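PDB 3PHS: cell wall surface anchor family protein from Streptococcus agalactiae, which serves as the minor pilin GBS52, a cell-wall-anchored pilus subunit with an IgG-like domain that mediates adhesion to lung epithelial cells. Local coordinates for residues H13-V18 with A90-L95; E21-D26 with P36-P41; E43-Q48 with G102-A107; G202-K207 with V224-S229. All coordinates share one frame; numbering follows the deposited sequence.

Contact 1 of 4, residues H13-V18 with A90-L95; sequences HQLTIV and ATFNQL
L15 and F92 face each other as an antiparallel hydrogen-bonded pair. L15 N gives to F92 O in a nearly straight bond (2.9 Å, N-H...O 174°), and F92 N returns one to L15 O. I17 and A90 repeat the exchange two residues on, each N bonded to the other's O. At the other end H13 bonds not with Q94 but with L95, its N 2.7 Å from L95 O and its O accepting from L95 N; this shift by one residue is a beta bulge. N93 and Q94 together stand opposite Q14 in the bulge. Q94 N, too poorly angled to bond to H13 O, is taken up by a side chain: Q14 OE1 accepts from it at 3.1 Å. Glutamine suits the place because the bend at chi2 (-61°) turns CD toward the neighbouring strand, and OE1 then meets Q94 N. The imidazole of H13 has its polar partner elsewhere, NE2 bonding to D97.

L15, I17, A90, F92 and L95 send their side chains to one face, and all are buried. I17 CG1 lies 3.6 Å from F92 CE2, approaching the ring obliquely, while L15 CD2 meets L95 CD2 at 4.0 Å. This apolar face packs on Y47 and L49 of strand 46-52 and on F80 and A82 of strand 76-83, while strand 125-127 pairs in parallel along the other edge of strand 13-21.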
loop_
_atom_site.group_PDB
_atom_site.type_symbol
_atom_site.label_atom_id
_atom_site.label_comp_id
_atom_site.label_asym_id
_atom_site.label_seq_id
_atom_site.Cartn_x
_atom_site.Cartn_y
_atom_site.Cartn_z
ATOM N N HIS A 13 -9.358 17.981 25.107
ATOM C CA HIS A 13 -8.186 17.156 25.454
ATOM C C HIS A 13 -7.111 17.260 24.387
ATOM O O HIS A 13 -7.386 17.653 23.250
ATOM C CB HIS A 13 -8.563 15.672 25.612
ATOM C CG HIS A 13 -9.745 15.442 26.498
ATOM N ND1 HIS A 13 -9.724 15.705 27.848
ATOM C CD2 HIS A 13 -10.992 14.991 26.218
ATOM C CE1 HIS A 13 -10.909 15.428 28.366
ATOM N NE2 HIS A 13 -11.695 14.986 27.398
ATOM N N GLN A 14 -5.892 16.895 24.767
ATOM C CA GLN A 14 -4.751 16.879 23.863
ATOM C C GLN A 14 -4.622 15.481 23.328
ATOM O O GLN A 14 -4.782 14.521 24.068
ATOM C CB GLN A 14 -3.480 17.191 24.644
ATOM C CG GLN A 14 -3.525 18.522 25.353
ATOM C CD GLN A 14 -3.679 19.627 24.377
ATOM O OE1 GLN A 14 -4.786 20.128 24.141
ATOM N NE2 GLN A 14 -2.567 20.023 23.776
ATOM N N LEU A 15 -4.330 15.368 22.044
ATOM C CA LEU A 15 -3.997 14.072 21.462
ATOM C C LEU A 15 -2.709 14.216 20.680
ATOM O O LEU A 15 -2.562 15.164 19.904
ATOM C CB LEU A 15 -5.120 13.618 20.526
ATOM C CG LEU A 15 -4.855 12.380 19.675
ATOM C CD1 LEU A 15 -4.648 11.135 20.545
ATOM C CD2 LEU A 15 -5.999 12.148 18.676
ATOM N N THR A 16 -1.786 13.268 20.877
ATOM C CA THR A 16 -0.498 13.278 20.179
ATOM C C THR A 16 -0.359 11.948 19.488
ATOM O O THR A 16 -0.468 10.923 20.133
ATOM C CB THR A 16 0.697 13.453 21.160
ATOM O OG1 THR A 16 0.566 14.698 21.869
ATOM C CG2 THR A 16 2.047 13.450 20.402
ATOM N N ILE A 17 -0.146 11.969 18.171
ATOM C CA ILE A 17 0.069 10.739 17.407
ATOM C C ILE A 17 1.553 10.679 17.158
ATOM O O ILE A 17 2.114 11.624 16.615
ATOM C CB ILE A 17 -0.674 10.777 16.017
ATOM C CG1 ILE A 17 -2.196 11.003 16.143
ATOM C CG2 ILE A 17 -0.366 9.539 15.178
ATOM C CD1 ILE A 17 -2.849 10.458 17.307
ATOM N N VAL A 18 2.197 9.580 17.554
ATOM C CA VAL A 18 3.651 9.452 17.402
ATOM C C VAL A 18 3.935 8.402 16.348
ATOM O O VAL A 18 3.650 7.215 16.541
ATOM C CB VAL A 18 4.357 9.091 18.747
ATOM C CG1 VAL A 18 5.891 9.238 18.647
ATOM C CG2 VAL A 18 3.849 9.983 19.882
ATOM N N ALA A 90 2.325 14.184 15.463
ATOM C CA ALA A 90 1.217 14.933 14.866
ATOM C C ALA A 90 0.316 15.329 16.027
ATOM O O ALA A 90 -0.283 14.467 16.677
ATOM C CB ALA A 90 0.460 14.065 13.844
ATOM N N THR A 91 0.274 16.630 16.319
ATOM C CA THR A 91 -0.374 17.122 17.545
ATOM C C THR A 91 -1.772 17.652 17.270
ATOM O O THR A 91 -2.002 18.370 16.284
ATOM C CB THR A 91 0.477 18.221 18.240
ATOM O OG1 THR A 91 0.682 19.319 17.349
ATOM C CG2 THR A 91 1.844 17.676 18.684
ATOM N N PHE A 92 -2.701 17.277 18.141
ATOM C CA PHE A 92 -4.108 17.659 18.034
ATOM C C PHE A 92 -4.497 18.350 19.320
ATOM O O PHE A 92 -4.560 17.719 20.376
ATOM C CB PHE A 92 -4.983 16.425 17.793
ATOM C CG PHE A 92 -4.716 15.775 16.465
ATOM C CD1 PHE A 92 -5.467 16.129 15.341
ATOM C CD2 PHE A 92 -3.676 14.867 16.325
ATOM C CE1 PHE A 92 -5.200 15.545 14.075
ATOM C CE2 PHE A 92 -3.393 14.276 15.074
ATOM C CZ PHE A 92 -4.151 14.618 13.955
ATOM N N ASN A 93 -4.736 19.651 19.221
ATOM C CA ASN A 93 -4.963 20.487 20.395
ATOM C C ASN A 93 -6.411 20.838 20.640
ATOM O O ASN A 93 -7.164 21.175 19.707
ATOM C CB ASN A 93 -4.120 21.752 20.283
ATOM C CG ASN A 93 -2.653 21.441 20.246
ATOM O OD1 ASN A 93 -1.981 21.657 19.232
ATOM N ND2 ASN A 93 -2.156 20.867 21.318
ATOM N N GLN A 94 -6.797 20.726 21.903
ATOM C CA GLN A 94 -8.155 21.056 22.360
ATOM C C GLN A 94 -9.279 20.372 21.588
ATOM O O GLN A 94 -10.269 21.008 21.191
ATOM C CB GLN A 94 -8.335 22.565 22.395
ATOM C CG GLN A 94 -7.234 23.225 23.202
ATOM C CD GLN A 94 -7.652 24.536 23.783
ATOM O OE1 GLN A 94 -7.187 25.588 23.337
ATOM N NE2 GLN A 94 -8.537 24.500 24.778
ATOM N N LEU A 95 -9.111 19.075 21.353
ATOM C CA LEU A 95 -10.170 18.284 20.745
ATOM C C LEU A 95 -11.294 18.103 21.764
ATOM O O LEU A 95 -11.007 17.815 22.936
ATOM C CB LEU A 95 -9.626 16.916 20.320
ATOM C CG LEU A 95 -9.115 16.741 18.882
ATOM C CD1 LEU A 95 -8.161 17.826 18.412
ATOM C CD2 LEU A 95 -8.481 15.344 18.778
#

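Contact 2 of 4, residues E21-D26 with P36-P41; sequences EARDID and PKEGTP
A pair of bridged residues, E21 and T40, closes the base of an irregular surface loop where strand 13-21 gives way to strand 40-41. E21 N donates to T40 O at 2.9 Å. T40 N returns the bond to E21 O from above the carbonyl plane, 45° out of it. Beyond this pair the regular pairing stops, but the chains stay close at A22 and G39. The CB of A22 is small enough to sit 3.3 Å from E38 O and also to touch P36 CB. G39, with no side chain, brings its CA against the carbonyl of E21.

Residues 24-26 then form a short 3-10 turn, D26 N bonding back to R23 O, within the loop that joins these two neighbouring strands of one sheet. The D26 carboxylate is gripped side-on in a salt bridge by the guanidinium of R23: NE reaches OD2 at 2.9 Å, close to the guanidinium plane, while NH2 meets OD1 on its syn lone pair. R23 N also donates to OD2, from the same face of the carboxylate as NE. An arginine with its chain bent at chi3 (-73°) can fold back onto a residue three places later, and the bonds to both oxygens should hold the carboxylate's rotation. Thus fixed, the carboxylate lies against the aliphatic part of E38, with OD1 3.4 Å from E38 CB, and E38 CG sits at the guanidinium edge beside NH2.

The D26 backbone closes the far side of the loop, its O accepting from K37 N at 2.8 Å along an in-plane lone pair. K37 then runs fully extended past this carbonyl, and a water links its NZ to I25 O.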
loop_
_atom_site.group_PDB
_atom_site.type_symbol
_atom_site.label_atom_id
_atom_site.label_comp_id
_atom_site.label_asym_id
_atom_site.label_seq_id
_atom_site.Cartn_x
_atom_site.Cartn_y
_atom_site.Cartn_z
ATOM N N GLU A 21 9.000 4.345 12.970
ATOM C CA GLU A 21 9.318 3.108 12.286
ATOM C C GLU A 21 10.184 2.290 13.239
ATOM O O GLU A 21 11.324 2.659 13.523
ATOM C CB GLU A 21 10.019 3.372 10.937
ATOM C CG GLU A 21 9.036 3.921 9.887
ATOM C CD GLU A 21 9.667 4.219 8.530
ATOM O OE1 GLU A 21 10.913 4.161 8.387
ATOM O OE2 GLU A 21 8.889 4.552 7.617
ATOM N N ALA A 22 9.615 1.201 13.732
ATOM C CA ALA A 22 10.256 0.362 14.737
ATOM C C ALA A 22 10.427 -1.045 14.183
ATOM O O ALA A 22 9.716 -1.442 13.258
ATOM C CB ALA A 22 9.400 0.334 16.022
ATOM N N ARG A 23 11.347 -1.802 14.770
ATOM C CA ARG A 23 11.541 -3.215 14.419
ATOM C C ARG A 23 10.505 -4.087 15.128
ATOM O O ARG A 23 10.031 -3.733 16.216
ATOM C CB ARG A 23 12.943 -3.679 14.859
ATOM C CG ARG A 23 14.131 -2.846 14.326
ATOM C CD ARG A 23 15.427 -3.152 15.101
ATOM N NE ARG A 23 15.436 -2.578 16.460
ATOM C CZ ARG A 23 16.481 -2.601 17.289
ATOM N NH1 ARG A 23 17.622 -3.158 16.910
ATOM N NH2 ARG A 23 16.397 -2.072 18.511
ATOM N N ASP A 24 10.178 -5.242 14.548
ATOM C CA ASP A 24 9.193 -6.126 15.171
ATOM C C ASP A 24 9.587 -6.376 16.635
ATOM O O ASP A 24 8.716 -6.439 17.503
ATOM C CB ASP A 24 9.032 -7.454 14.413
ATOM C CG ASP A 24 8.204 -7.325 13.125
ATOM O OD1 ASP A 24 7.794 -6.200 12.739
ATOM O OD2 ASP A 24 7.965 -8.379 12.485
ATOM N N ILE A 25 10.893 -6.469 16.902
ATOM C CA ILE A 25 11.380 -6.708 18.278
ATOM C C ILE A 25 11.265 -5.505 19.241
ATOM O O ILE A 25 11.266 -5.688 20.460
ATOM C CB ILE A 25 12.825 -7.287 18.326
ATOM C CG1 ILE A 25 13.829 -6.330 17.673
ATOM C CG2 ILE A 25 12.854 -8.664 17.668
ATOM C CD1 ILE A 25 14.990 -5.974 18.555
ATOM N N ASP A 26 11.176 -4.299 18.684
ATOM C CA ASP A 26 10.934 -3.076 19.442
ATOM C C ASP A 26 9.474 -2.971 19.874
ATOM O O ASP A 26 9.132 -2.131 20.707
ATOM C CB ASP A 26 11.264 -1.819 18.606
ATOM C CG ASP A 26 12.749 -1.692 18.257
ATOM O OD1 ASP A 26 13.593 -2.119 19.074
ATOM O OD2 ASP A 26 13.064 -1.143 17.164
ATOM N N PRO A 36 6.838 1.887 21.493
ATOM C CA PRO A 36 7.813 0.851 21.206
ATOM C C PRO A 36 9.120 1.163 21.946
ATOM O O PRO A 36 9.365 2.317 22.354
ATOM C CB PRO A 36 8.006 0.935 19.677
ATOM C CG PRO A 36 7.533 2.262 19.296
ATOM C CD PRO A 36 6.455 2.650 20.292
ATOM N N LYS A 37 9.936 0.128 22.101
ATOM C CA LYS A 37 11.182 0.186 22.864
ATOM C C LYS A 37 12.230 1.061 22.179
ATOM O O LYS A 37 13.062 1.694 22.838
ATOM C CB LYS A 37 11.698 -1.240 23.088
ATOM C CG LYS A 37 10.736 -2.092 23.930
ATOM C CD LYS A 37 11.210 -3.541 24.050
ATOM C CE LYS A 37 10.230 -4.380 24.894
ATOM N NZ LYS A 37 10.684 -5.819 25.065
ATOM N N GLU A 38 12.164 1.086 20.852
ATOM C CA GLU A 38 13.005 1.925 20.018
ATOM C C GLU A 38 12.117 2.289 18.841
ATOM O O GLU A 38 11.090 1.633 18.599
ATOM C CB GLU A 38 14.222 1.156 19.473
ATOM C CG GLU A 38 15.278 0.680 20.497
ATOM C CD GLU A 38 16.009 1.817 21.185
ATOM O OE1 GLU A 38 16.204 2.886 20.560
ATOM O OE2 GLU A 38 16.394 1.631 22.374
ATOM N N GLY A 39 12.517 3.303 18.088
ATOM C CA GLY A 39 11.735 3.685 16.907
ATOM C C GLY A 39 12.207 4.989 16.321
ATOM O O GLY A 39 12.562 5.914 17.053
ATOM N N THR A 40 12.170 5.083 14.996
ATOM C CA THR A 40 12.663 6.278 14.315
ATOM C C THR A 40 11.496 7.180 13.953
ATOM O O THR A 40 10.568 6.728 13.283
ATOM C CB THR A 40 13.417 5.902 13.004
ATOM O OG1 THR A 40 14.385 4.892 13.294
ATOM C CG2 THR A 40 14.108 7.130 12.401
ATOM N N PRO A 41 11.535 8.446 14.388
ATOM C CA PRO A 41 10.437 9.345 14.070
ATOM C C PRO A 41 10.454 9.684 12.608
ATOM O O PRO A 41 11.552 9.802 12.007
ATOM C CB PRO A 41 10.755 10.607 14.883
ATOM C CG PRO A 41 12.229 10.583 15.030
ATOM C CD PRO A 41 12.556 9.111 15.217
HETATM O O HOH W 1 11.314 -6.916 22.805
#

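Contact 3 of 4, residues E43-Q48 with G102-A107; sequences EGVLYQ and GLAVKA
Y47 meets A104 as a non-hydrogen-bonded pair, and its side chain can be followed outward from the backbone. CB lies 4.1 Å from L103 O, with CG at a similar distance. Further out, CD2 comes to 3.5 Å from the same oxygen, which approaches the ring obliquely. CE2 and CZ then reach A104 CB, which sits 3.9 Å above the ring plane and is offset toward the rim, a CH-pi contact with one face. Alanine suits this place: a single methyl group fits under the ring beside the strand. With CG anti to the carbonyl carbon (chi1 -82°), the ring starts out beside its own backbone N. At the tip, OH is hydrogen-bonded to ND1 of H19, giving the buried tyrosine a polar partner.

Strands 46-52 and 98-106 are the two inner strands of a four-stranded antiparallel sheet, consistent with the Ig-like fold described for this pilin. Their short segments 46-48 and 102-106 are splayed, with directions 139° apart. Q48 N donates to L103 O, and L103 N to Q48 O; V105 N bonds to L46 O at 2.9 Å. On the other side of the L46-V105 pair a water stands between L46 N and V105 O, accepting from the first and donating to the second.

On the sheet face away from Y47, Q48 stretches over V105. Its chain is extended beyond CG, and both CD and NE2 lie against V105 CG2, NE2 at 3.4 Å. Glutamine suits the place because its amide can lie over this methyl while, nearer the backbone, CB touches L103 CD2.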
loop_
_atom_site.group_PDB
_atom_site.type_symbol
_atom_site.label_atom_id
_atom_site.label_comp_id
_atom_site.label_asym_id
_atom_site.label_seq_id
_atom_site.Cartn_x
_atom_site.Cartn_y
_atom_site.Cartn_z
ATOM N N GLU A 43 8.957 12.517 9.929
ATOM C CA GLU A 43 8.314 13.820 9.751
ATOM C C GLU A 43 7.479 13.836 8.455
ATOM O O GLU A 43 7.800 13.123 7.477
ATOM C CB GLU A 43 9.389 14.931 9.753
ATOM C CG GLU A 43 8.849 16.380 9.691
ATOM C CD GLU A 43 8.504 16.844 8.273
ATOM O OE1 GLU A 43 7.646 17.749 8.122
ATOM O OE2 GLU A 43 9.063 16.296 7.298
ATOM N N GLY A 44 6.437 14.663 8.431
ATOM C CA GLY A 44 5.679 14.925 7.194
ATOM C C GLY A 44 4.517 13.987 6.901
ATOM O O GLY A 44 3.909 14.064 5.820
ATOM N N VAL A 45 4.190 13.103 7.843
ATOM C CA VAL A 45 3.067 12.180 7.667
ATOM C C VAL A 45 1.781 12.887 8.073
ATOM O O VAL A 45 1.688 13.465 9.176
ATOM C CB VAL A 45 3.231 10.827 8.460
ATOM C CG1 VAL A 45 2.021 9.882 8.238
ATOM C CG2 VAL A 45 4.527 10.099 8.062
ATOM N N LEU A 46 0.810 12.869 7.158
ATOM C CA LEU A 46 -0.479 13.509 7.391
ATOM C C LEU A 46 -1.437 12.574 8.100
ATOM O O LEU A 46 -1.785 11.514 7.569
ATOM C CB LEU A 46 -1.076 13.984 6.054
ATOM C CG LEU A 46 -2.453 14.644 6.067
ATOM C CD1 LEU A 46 -2.542 15.733 7.136
ATOM C CD2 LEU A 46 -2.690 15.226 4.680
ATOM N N TYR A 47 -1.837 12.969 9.312
ATOM C CA TYR A 47 -2.884 12.269 10.073
ATOM C C TYR A 47 -4.194 13.055 10.046
ATOM O O TYR A 47 -4.201 14.295 10.141
ATOM C CB TYR A 47 -2.432 12.012 11.532
ATOM C CG TYR A 47 -1.553 10.791 11.629
ATOM C CD1 TYR A 47 -0.165 10.890 11.498
ATOM C CD2 TYR A 47 -2.109 9.524 11.787
ATOM C CE1 TYR A 47 0.640 9.753 11.560
ATOM C CE2 TYR A 47 -1.303 8.376 11.828
ATOM C CZ TYR A 47 0.066 8.506 11.723
ATOM O OH TYR A 47 0.855 7.370 11.776
ATOM N N GLN A 48 -5.292 12.333 9.871
ATOM C CA GLN A 48 -6.605 12.930 10.004
ATOM C C GLN A 48 -7.379 12.217 11.089
ATOM O O GLN A 48 -7.319 10.994 11.195
ATOM C CB GLN A 48 -7.353 12.881 8.678
ATOM C CG GLN A 48 -6.647 13.715 7.664
ATOM C CD GLN A 48 -7.308 13.743 6.321
ATOM O OE1 GLN A 48 -6.983 14.611 5.499
ATOM N NE2 GLN A 48 -8.224 12.815 6.070
ATOM N N GLY A 102 -8.900 7.728 13.532
ATOM C CA GLY A 102 -7.679 8.314 12.993
ATOM C C GLY A 102 -7.030 7.424 11.948
ATOM O O GLY A 102 -7.047 6.207 12.068
ATOM N N LEU A 103 -6.455 8.046 10.924
ATOM C CA LEU A 103 -5.738 7.304 9.882
ATOM C C LEU A 103 -4.664 8.195 9.301
ATOM O O LEU A 103 -4.736 9.414 9.431
ATOM C CB LEU A 103 -6.701 6.859 8.768
ATOM C CG LEU A 103 -7.140 7.866 7.703
ATOM C CD1 LEU A 103 -7.873 7.159 6.584
ATOM C CD2 LEU A 103 -8.038 8.920 8.314
ATOM N N ALA A 104 -3.658 7.594 8.678
ATOM C CA ALA A 104 -2.716 8.366 7.882
ATOM C C ALA A 104 -3.207 8.410 6.441
ATOM O O ALA A 104 -3.726 7.410 5.906
ATOM C CB ALA A 104 -1.317 7.752 7.937
ATOM N N VAL A 105 -3.012 9.562 5.818
ATOM C CA VAL A 105 -3.419 9.797 4.420
ATOM C C VAL A 105 -2.196 10.041 3.534
ATOM O O VAL A 105 -1.251 10.741 3.915
ATOM C CB VAL A 105 -4.406 10.997 4.310
ATOM C CG1 VAL A 105 -4.787 11.286 2.839
ATOM C CG2 VAL A 105 -5.658 10.726 5.117
ATOM N N LYS A 106 -2.217 9.459 2.340
ATOM C CA LYS A 106 -1.153 9.704 1.364
ATOM C C LYS A 106 -1.740 9.602 -0.036
ATOM O O LYS A 106 -2.507 8.684 -0.320
ATOM C CB LYS A 106 -0.050 8.669 1.514
ATOM C CG LYS A 106 1.140 8.934 0.598
ATOM C CD LYS A 106 1.862 7.639 0.391
ATOM C CE LYS A 106 3.293 7.909 0.013
ATOM N NZ LYS A 106 4.034 6.614 -0.091
ATOM N N ALA A 107 -1.385 10.564 -0.883
ATOM C CA ALA A 107 -1.893 10.626 -2.252
ATOM C C ALA A 107 -3.421 10.547 -2.263
ATOM O O ALA A 107 -4.011 9.730 -3.002
ATOM C CB ALA A 107 -1.293 9.482 -3.081
HETATM O O HOH W 2 1.182 11.608 4.629
#

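Contact 4 of 4, residues G202-K207 with V224-S229; sequences GDYVLK and VTIEKS
Y204 and I226 send their side chains to the same face of the sheet, two residues apart in register, and meet as a diagonal pair. I226 CG1 lies 3.6 Å from both CD1 and CE1 of the tyrosine, reaching that bond of the ring obliquely. Directly opposite Y204 stands V224, whose CG2 reaches Y204 CB at 3.8 Å. Its other methyl, CG1, is anti to the carbonyl carbon (chi1 -38°) and meets L206 CD1 at the same separation. Branched V224 can therefore touch two residues of the partner strand at once, packing between Y204 and L206.

On the other face the D203-T225 pair is polar. These two form the non-hydrogen-bonded pair, and their side chains run side by side, pointing the same way. T225 OG1 donates to D203 OD1 at 2.6 Å, approaching from above the carboxylate plane, 47° out of it. This bond joins side chains at a position where the backbones exchange none. On one side of it, Y204 N gives to V224 O, and V224 N to Y204 O in a nearly straight bond (177°). On the other, G202 and I226 also exchange two bonds, less straight. G202 has backbone angles that call for glycine, since a CB there would be jammed against the preceding carbonyl.

The phenol OH of Y204 bonds to I200 O. R112, from strand 109-121 of the N-terminal half, makes a cation-pi contact with its ring and bonds to D203 O. Strand 221-226 is outermost in this sheet of the prealbumin-like domain; strand 157-162 flanks strand 202-210 on its other side, and L138 and L140 of strand 135-146 pack against L206 from the facing sheet.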
loop_
_atom_site.group_PDB
_atom_site.type_symbol
_atom_site.label_atom_id
_atom_site.label_comp_id
_atom_site.label_asym_id
_atom_site.label_seq_id
_atom_site.Cartn_x
_atom_site.Cartn_y
_atom_site.Cartn_z
ATOM N N GLY A 202 3.487 -6.862 1.793
ATOM C CA GLY A 202 2.029 -6.811 1.600
ATOM C C GLY A 202 1.621 -7.283 0.223
ATOM O O GLY A 202 2.442 -7.834 -0.528
ATOM N N ASP A 203 0.362 -7.034 -0.136
ATOM C CA ASP A 203 -0.204 -7.600 -1.364
ATOM C C ASP A 203 -0.270 -6.597 -2.493
ATOM O O ASP A 203 -0.698 -5.445 -2.307
ATOM C CB ASP A 203 -1.596 -8.193 -1.083
ATOM C CG ASP A 203 -1.543 -9.385 -0.149
ATOM O OD1 ASP A 203 -0.452 -9.983 0.012
ATOM O OD2 ASP A 203 -2.614 -9.714 0.428
ATOM N N TYR A 204 0.166 -7.037 -3.669
ATOM C CA TYR A 204 0.227 -6.193 -4.849
ATOM C C TYR A 204 -0.382 -6.912 -6.046
ATOM O O TYR A 204 -0.669 -8.103 -5.989
ATOM C CB TYR A 204 1.692 -5.799 -5.168
ATOM C CG TYR A 204 2.341 -4.948 -4.095
ATOM C CD1 TYR A 204 2.860 -5.523 -2.945
ATOM C CD2 TYR A 204 2.410 -3.556 -4.228
ATOM C CE1 TYR A 204 3.449 -4.735 -1.938
ATOM C CE2 TYR A 204 3.007 -2.748 -3.221
ATOM C CZ TYR A 204 3.516 -3.356 -2.088
ATOM O OH TYR A 204 4.078 -2.582 -1.100
ATOM N N VAL A 205 -0.569 -6.168 -7.125
ATOM C CA VAL A 205 -1.127 -6.725 -8.355
ATOM C C VAL A 205 -0.313 -6.218 -9.536
ATOM O O VAL A 205 -0.127 -5.005 -9.717
ATOM C CB VAL A 205 -2.624 -6.367 -8.530
ATOM C CG1 VAL A 205 -3.149 -6.839 -9.897
ATOM C CG2 VAL A 205 -3.456 -6.948 -7.409
ATOM N N LEU A 206 0.171 -7.165 -10.340
ATOM C CA LEU A 206 0.818 -6.847 -11.604
ATOM C C LEU A 206 -0.220 -6.818 -12.719
ATOM O O LEU A 206 -0.963 -7.786 -12.903
ATOM C CB LEU A 206 1.883 -7.900 -11.921
ATOM C CG LEU A 206 3.242 -7.753 -11.235
ATOM C CD1 LEU A 206 4.014 -9.053 -11.396
ATOM C CD2 LEU A 206 4.039 -6.557 -11.802
ATOM N N LYS A 207 -0.271 -5.718 -13.440
ATOM C CA LYS A 207 -1.156 -5.597 -14.562
ATOM C C LYS A 207 -0.364 -5.616 -15.868
ATOM O O LYS A 207 0.500 -4.830 -16.054
ATOM C CB LYS A 207 -2.018 -4.341 -14.424
ATOM C CG LYS A 207 -3.176 -4.278 -15.373
ATOM C CD LYS A 207 -4.085 -3.049 -15.130
ATOM C CE LYS A 207 -5.022 -2.776 -16.325
ATOM N NZ LYS A 207 -5.726 -1.496 -16.233
ATOM N N VAL A 224 0.547 -10.725 -6.374
ATOM C CA VAL A 224 1.855 -11.035 -5.796
ATOM C C VAL A 224 1.898 -10.565 -4.345
ATOM O O VAL A 224 1.398 -9.483 -4.016
ATOM C CB VAL A 224 3.085 -10.466 -6.600
ATOM C CG1 VAL A 224 2.880 -10.536 -8.123
ATOM C CG2 VAL A 224 3.408 -9.052 -6.200
ATOM N N THR A 225 2.494 -11.384 -3.490
ATOM C CA THR A 225 2.716 -10.984 -2.104
ATOM C C THR A 225 4.213 -10.757 -1.845
ATOM O O THR A 225 5.036 -11.698 -1.967
ATOM C CB THR A 225 2.119 -12.009 -1.107
ATOM O OG1 THR A 225 0.689 -12.027 -1.226
ATOM C CG2 THR A 225 2.500 -11.640 0.332
ATOM N N ILE A 226 4.558 -9.511 -1.509
ATOM C CA ILE A 226 5.931 -9.160 -1.123
ATOM C C ILE A 226 6.124 -9.581 0.332
ATOM O O ILE A 226 5.296 -9.249 1.197
ATOM C CB ILE A 226 6.213 -7.628 -1.278
ATOM C CG1 ILE A 226 6.055 -7.153 -2.747
ATOM C CG2 ILE A 226 7.588 -7.223 -0.653
ATOM C CD1 ILE A 226 7.070 -7.734 -3.730
ATOM N N GLU A 227 7.209 -10.313 0.590
ATOM C CA GLU A 227 7.610 -10.653 1.947
ATOM C C GLU A 227 8.855 -9.867 2.312
ATOM O O GLU A 227 9.759 -9.707 1.494
ATOM C CB GLU A 227 7.895 -12.143 2.074
ATOM C CG GLU A 227 6.644 -13.006 2.051
ATOM C CD GLU A 227 6.989 -14.473 1.951
ATOM O OE1 GLU A 227 7.647 -15.000 2.872
ATOM O OE2 GLU A 227 6.610 -15.097 0.944
ATOM N N LYS A 228 8.902 -9.371 3.545
ATOM C CA LYS A 228 10.029 -8.544 3.945
ATOM C C LYS A 228 11.338 -9.331 3.918
ATOM O O LYS A 228 11.368 -10.489 4.314
ATOM C CB LYS A 228 9.805 -7.939 5.334
ATOM C CG LYS A 228 9.827 -8.911 6.507
ATOM C CD LYS A 228 9.601 -8.079 7.786
ATOM C CE LYS A 228 9.212 -8.899 8.997
ATOM N NZ LYS A 228 8.498 -7.969 9.944
ATOM N N SER A 229 12.400 -8.685 3.442
ATOM C CA SER A 229 13.765 -9.256 3.424
ATOM C C SER A 229 13.907 -10.476 2.523
ATOM O O SER A 229 14.890 -11.231 2.629
ATOM C CB SER A 229 14.252 -9.588 4.848
ATOM O OG SER A 229 14.057 -8.470 5.712
#

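Overall arrangement
Contacts 1, 2 and 3 belong to the N-terminal half of the chain, contact 4 to the C-terminal prealbumin-like domain. Contacts 1 and 2 both involve strand 13-21, their centres about 21 Å apart, with the segments of contact 2 falling between those of contact 1 in sequence. Contact 3 lies in the other sheet, its centre about 14 Å from that of contact 1. The two meet where the Y47 side chain packs on I17 and A90, and the F92 ring meets the Y47 carbonyl: the sheets face each other as a sandwich. Contact 4 follows the rest along the chain, its centre about 34 Å from that of contact 1. It touches contact 2 through a salt bridge, D24 OD2 to K228 NZ (2.6 Å), which links the two halves.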